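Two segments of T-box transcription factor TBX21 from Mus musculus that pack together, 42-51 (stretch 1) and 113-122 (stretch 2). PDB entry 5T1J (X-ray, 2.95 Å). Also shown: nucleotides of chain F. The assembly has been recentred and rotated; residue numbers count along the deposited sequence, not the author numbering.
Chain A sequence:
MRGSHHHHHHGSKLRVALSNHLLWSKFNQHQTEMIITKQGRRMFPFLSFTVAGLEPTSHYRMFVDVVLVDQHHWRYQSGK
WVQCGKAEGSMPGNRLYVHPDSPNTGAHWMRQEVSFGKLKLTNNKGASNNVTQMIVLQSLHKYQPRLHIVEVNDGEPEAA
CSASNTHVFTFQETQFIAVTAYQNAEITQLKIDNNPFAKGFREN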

# COMPACT_ATOMS: atom_id res chain seq x y z
N ARG A 42 -15.06 -0.20 9.88
CA ARG A 42 -13.78 0.05 10.49
C ARG A 42 -13.60 -0.85 11.68
O ARG A 42 -14.54 -1.14 12.38
N MET A 43 -12.37 -1.30 11.87
CA MET A 43 -11.99 -2.02 13.06
C MET A 43 -12.35 -1.39 14.41
O MET A 43 -12.36 -0.16 14.59
N PHE A 44 -12.65 -2.29 15.35
CA PHE A 44 -12.82 -1.94 16.76
C PHE A 44 -12.39 -3.12 17.59
O PHE A 44 -12.94 -4.18 17.42
N PRO A 45 -11.43 -2.94 18.50
CA PRO A 45 -10.78 -1.67 18.82
C PRO A 45 -9.62 -1.40 17.84
O PRO A 45 -8.55 -2.01 17.95
N PHE A 46 -9.80 -0.42 16.97
CA PHE A 46 -8.88 -0.20 15.86
C PHE A 46 -7.41 -0.05 16.26
O PHE A 46 -7.06 0.73 17.14
N LEU A 47 -6.55 -0.78 15.54
CA LEU A 47 -5.11 -0.79 15.79
C LEU A 47 -4.60 0.63 16.00
O LEU A 47 -4.72 1.47 15.10
N SER A 48 -4.00 0.90 17.16
CA SER A 48 -3.58 2.28 17.48
C SER A 48 -2.54 2.30 18.56
O SER A 48 -2.80 1.88 19.68
N PHE A 49 -1.37 2.83 18.27
CA PHE A 49 -0.35 2.78 19.30
C PHE A 49 0.74 3.86 19.29
O PHE A 49 0.50 5.00 18.91
N THR A 50 1.90 3.48 19.80
CA THR A 50 2.97 4.41 20.12
C THR A 50 4.32 3.86 19.67
O THR A 50 4.57 2.65 19.75
N VAL A 51 5.16 4.77 19.20
CA VAL A 51 6.41 4.41 18.54
C VAL A 51 7.58 5.21 19.09
O VAL A 51 7.44 6.39 19.45
N GLU A 113 -0.53 10.13 19.01
CA GLU A 113 -1.48 9.35 18.23
C GLU A 113 -1.03 8.85 16.83
O GLU A 113 -1.01 9.64 15.88
N VAL A 114 -0.65 7.58 16.70
CA VAL A 114 -0.68 6.97 15.36
C VAL A 114 -1.84 5.94 15.36
O VAL A 114 -1.68 4.72 15.59
N SER A 115 -3.01 6.49 15.10
CA SER A 115 -4.26 5.76 15.08
C SER A 115 -4.55 5.25 13.67
O SER A 115 -4.15 5.90 12.66
N PHE A 116 -5.21 4.09 13.59
CA PHE A 116 -5.68 3.58 12.31
C PHE A 116 -7.20 3.46 12.39
O PHE A 116 -7.78 2.43 11.97
N GLY A 117 -7.82 4.48 13.00
CA GLY A 117 -9.24 4.49 13.32
C GLY A 117 -10.25 4.49 12.17
O GLY A 117 -11.46 4.32 12.40
N LYS A 118 -9.79 4.67 10.94
CA LYS A 118 -10.75 4.66 9.83
C LYS A 118 -10.57 3.50 8.85
O LYS A 118 -11.38 3.35 7.91
N LEU A 119 -9.53 2.69 9.08
CA LEU A 119 -9.26 1.52 8.27
C LEU A 119 -10.56 0.82 8.10
O LEU A 119 -11.12 0.44 9.09
N LYS A 120 -11.09 0.64 6.90
CA LYS A 120 -12.35 -0.11 6.83
C LYS A 120 -12.08 -1.53 6.35
O LYS A 120 -11.10 -1.75 5.58
N LEU A 121 -12.98 -2.47 6.74
CA LEU A 121 -12.90 -3.88 6.28
C LEU A 121 -14.16 -4.28 5.53
O LEU A 121 -15.23 -3.70 5.75
N THR A 122 -14.01 -5.23 4.59
CA THR A 122 -15.06 -5.60 3.63
C THR A 122 -14.93 -7.00 2.98
O THR A 122 -14.04 -7.79 3.36

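The two stretches run antiparallel and meet in two short ladders separated by loops. Together they bury 735 Å² of surface.

The backbone frame comes first. Phe49 N donates to Val114 O at 3.3 Å. Phe116 N donates to Leu47 O at 3.1 Å, a weak bond because the angle at the hydrogen is only 132°. At the other ladder, Arg42 and Lys120 form a non-hydrogen-bonded pair. Their CA atoms are 3.9 Å apart, and their side chains diverge. Here the backbone contact is a CA-H...O approach, with Arg42 CA 3.0 Å from Leu119 O.

Apolar packing follows. Leu121 points toward stretch 1, with chi1 m. Its CD1 lies 3.2 Å from Met43 CG, a tight contact. Met43 leaves the backbone sideways and is m, t, p. On the sheet face shared by Phe49 and Val114, the side chains also meet. Phe49 is chi1 p and Val114 is chi1 m. Phe49 CD1 is 4.1 Å from Val114 CG2, and the same methyl comes within 3.0 Å of Phe49 O.

Phe46 points toward stretch 2, with chi1 p. Its ring covers Gly117, whose CA sits over the ring face, 3.6 Å from the centroid of the Phe46 ring. This is a CH-pi contact. Gly117 has no side chain. An ideal CB there would be a tight 3.5 Å from Phe46 CE2 and would be crowded by Ser115 OG at 3.1 Å. The type I turn from Phe116 to Leu119 carries this glycine.

Ser48 and Ser115 share the other sheet face. Their OG atoms are 4.0 Å apart, and each has a hydrogen bond within its own stretch. Ser48, chi1 m, donates from OG to Phe46 O at a very short 2.5 Å. Ser115, chi1 t, accepts at OG from Gly117 N at 3.0 Å.

Arg42 and Lys120 reach the DNA. Arg42 leaves the backbone sideways, with chi1 off-well at 33°, then t and p. Its CD is 3.5 Å from Gly117 O. One face of the guanidinium lies against Lys118 CB and Gly117 O; C5' of DG15 covers the opposite face. Arg42 NH2 donates to OP1 of DG15 at 2.8 Å, a weak hydrogen bond with an angle of 122°. Arg42 CG also contacts OP2 of DT16 at 3.2 Å. Lys120 CB points away from stretch 1, yet Lys120 CD comes back to 3.9 Å from Arg42 CB. Lys120 CE is 3.1 Å from OP1 of DG15. These phosphate contacts suit a transcription factor.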

# COMPACT_ATOMS: atom_id res chain seq x y z
CB ARG A 42 -13.65 1.50 10.90
CG ARG A 42 -15.00 2.06 11.32
CD ARG A 42 -14.84 3.45 11.81
NE ARG A 42 -14.90 4.35 10.69
CZ ARG A 42 -14.76 5.66 10.80
NH1 ARG A 42 -14.59 6.18 12.00
NH2 ARG A 42 -14.83 6.43 9.71
CB MET A 43 -10.49 -2.24 13.05
CG MET A 43 -10.08 -3.29 12.06
SD MET A 43 -8.31 -3.53 12.03
CE MET A 43 -8.04 -3.59 13.81
CB PHE A 44 -14.26 -1.58 17.06
CG PHE A 44 -14.44 -0.87 18.35
CD1 PHE A 44 -14.84 0.45 18.36
CD2 PHE A 44 -14.15 -1.49 19.57
CE1 PHE A 44 -15.00 1.15 19.57
CE2 PHE A 44 -14.31 -0.78 20.81
CZ PHE A 44 -14.74 0.52 20.80
CB PRO A 45 -10.30 -1.90 20.25
CG PRO A 45 -10.14 -3.41 20.38
CD PRO A 45 -10.76 -4.06 19.18
CB PHE A 46 -9.31 1.04 15.06
CG PHE A 46 -9.77 2.22 15.89
CD1 PHE A 46 -8.88 2.85 16.77
CD2 PHE A 46 -11.03 2.77 15.71
CE1 PHE A 46 -9.27 3.95 17.52
CE2 PHE A 46 -11.42 3.90 16.44
CZ PHE A 46 -10.53 4.49 17.35
CB LEU A 47 -4.40 -1.45 14.59
CG LEU A 47 -2.96 -1.93 14.81
CD1 LEU A 47 -2.84 -2.48 16.23
CD2 LEU A 47 -2.58 -2.99 13.79
CB SER A 48 -4.76 3.14 17.96
OG SER A 48 -5.92 2.94 17.18
CB PHE A 49 0.28 1.39 19.30
CG PHE A 49 0.60 0.84 17.94
CD1 PHE A 49 1.46 1.51 17.07
CD2 PHE A 49 0.09 -0.41 17.55
CE1 PHE A 49 1.76 0.97 15.84
CE2 PHE A 49 0.40 -0.96 16.31
CZ PHE A 49 1.23 -0.27 15.46
CB THR A 50 2.96 4.74 21.62
OG1 THR A 50 1.82 5.55 21.89
CG2 THR A 50 4.19 5.52 22.04
CB VAL A 51 6.28 4.61 17.02
CG1 VAL A 51 5.78 6.02 16.72
CG2 VAL A 51 7.58 4.30 16.31
CB GLU A 113 -2.72 10.24 18.03
CG GLU A 113 -3.38 10.82 19.31
CD GLU A 113 -4.70 11.53 19.03
OE1 GLU A 113 -4.92 11.96 17.88
OE2 GLU A 113 -5.53 11.66 19.96
CB VAL A 114 0.67 6.35 14.93
CG1 VAL A 114 1.62 7.42 14.55
CG2 VAL A 114 1.26 5.53 16.06
CB SER A 115 -5.39 6.67 15.58
OG SER A 115 -6.67 6.29 15.12
CB PHE A 116 -5.03 2.24 11.94
CG PHE A 116 -3.54 2.32 11.73
CD1 PHE A 116 -3.00 2.11 10.47
CD2 PHE A 116 -2.67 2.59 12.78
CE1 PHE A 116 -1.62 2.16 10.25
CE2 PHE A 116 -1.29 2.65 12.55
CZ PHE A 116 -0.77 2.43 11.29
CB LYS A 118 -10.72 5.98 9.08
CG LYS A 118 -10.30 7.12 9.96
CD LYS A 118 -11.05 8.39 9.59
CE LYS A 118 -11.33 9.15 10.89
NZ LYS A 118 -12.36 10.21 10.80
CB LEU A 119 -8.23 0.64 8.96
CG LEU A 119 -7.48 -0.35 8.10
CD1 LEU A 119 -6.28 -0.93 8.85
CD2 LEU A 119 -8.41 -1.42 7.61
CB LYS A 120 -13.39 0.51 5.89
CG LYS A 120 -13.61 1.97 5.99
CD LYS A 120 -14.36 2.39 7.18
CE LYS A 120 -15.25 3.55 6.82
NZ LYS A 120 -16.29 3.10 5.83
CB LEU A 121 -12.64 -4.80 7.45
CG LEU A 121 -11.53 -4.34 8.39
CD1 LEU A 121 -12.10 -4.37 9.77
CD2 LEU A 121 -10.29 -5.20 8.34
CB THR A 122 -15.14 -4.57 2.45
OG1 THR A 122 -16.42 -4.66 1.81
CG2 THR A 122 -14.05 -4.81 1.41
P DG F 15 -18.39 5.77 7.99
OP1 DG F 15 -16.92 5.90 7.90
OP2 DG F 15 -19.16 5.04 6.95
O5' DG F 15 -18.57 5.12 9.43
C5' DG F 15 -17.93 5.74 10.52
C4' DG F 15 -18.64 5.39 11.78
O4' DG F 15 -19.95 5.95 11.74
C3' DG F 15 -18.81 3.91 12.01
O3' DG F 15 -18.54 3.62 13.37
C2' DG F 15 -20.27 3.68 11.64
C1' DG F 15 -20.87 4.98 12.11
N9 DG F 15 -22.08 5.37 11.43
C8 DG F 15 -22.17 5.76 10.13
N7 DG F 15 -23.38 6.08 9.77
C5 DG F 15 -24.14 5.86 10.90
C6 DG F 15 -25.52 6.03 11.10
O6 DG F 15 -26.36 6.42 10.27
N1 DG F 15 -25.89 5.68 12.41
C2 DG F 15 -25.02 5.25 13.39
N2 DG F 15 -25.54 4.98 14.59
N3 DG F 15 -23.71 5.09 13.20
C4 DG F 15 -23.35 5.42 11.94
P DT F 16 -17.94 2.18 13.76
OP1 DT F 16 -16.69 2.44 14.52
OP2 DT F 16 -17.88 1.31 12.56
O5' DT F 16 -19.02 1.58 14.76
C5' DT F 16 -20.41 1.78 14.53
C4' DT F 16 -21.23 1.12 15.61
O4' DT F 16 -22.53 1.77 15.67
C3' DT F 16 -21.47 -0.35 15.35
O3' DT F 16 -21.24 -1.17 16.47
C2' DT F 16 -22.93 -0.42 14.92
C1' DT F 16 -23.56 0.88 15.40
N1 DT F 16 -24.42 1.43 14.31
C2 DT F 16 -25.74 1.70 14.54
O2 DT F 16 -26.26 1.60 15.63
N3 DT F 16 -26.44 2.13 13.43
C4 DT F 16 -25.94 2.29 12.13
O4 DT F 16 -26.64 2.68 11.18
C5 DT F 16 -24.55 1.96 11.97
C7 DT F 16 -23.90 2.09 10.63
C6 DT F 16 -23.87 1.55 13.04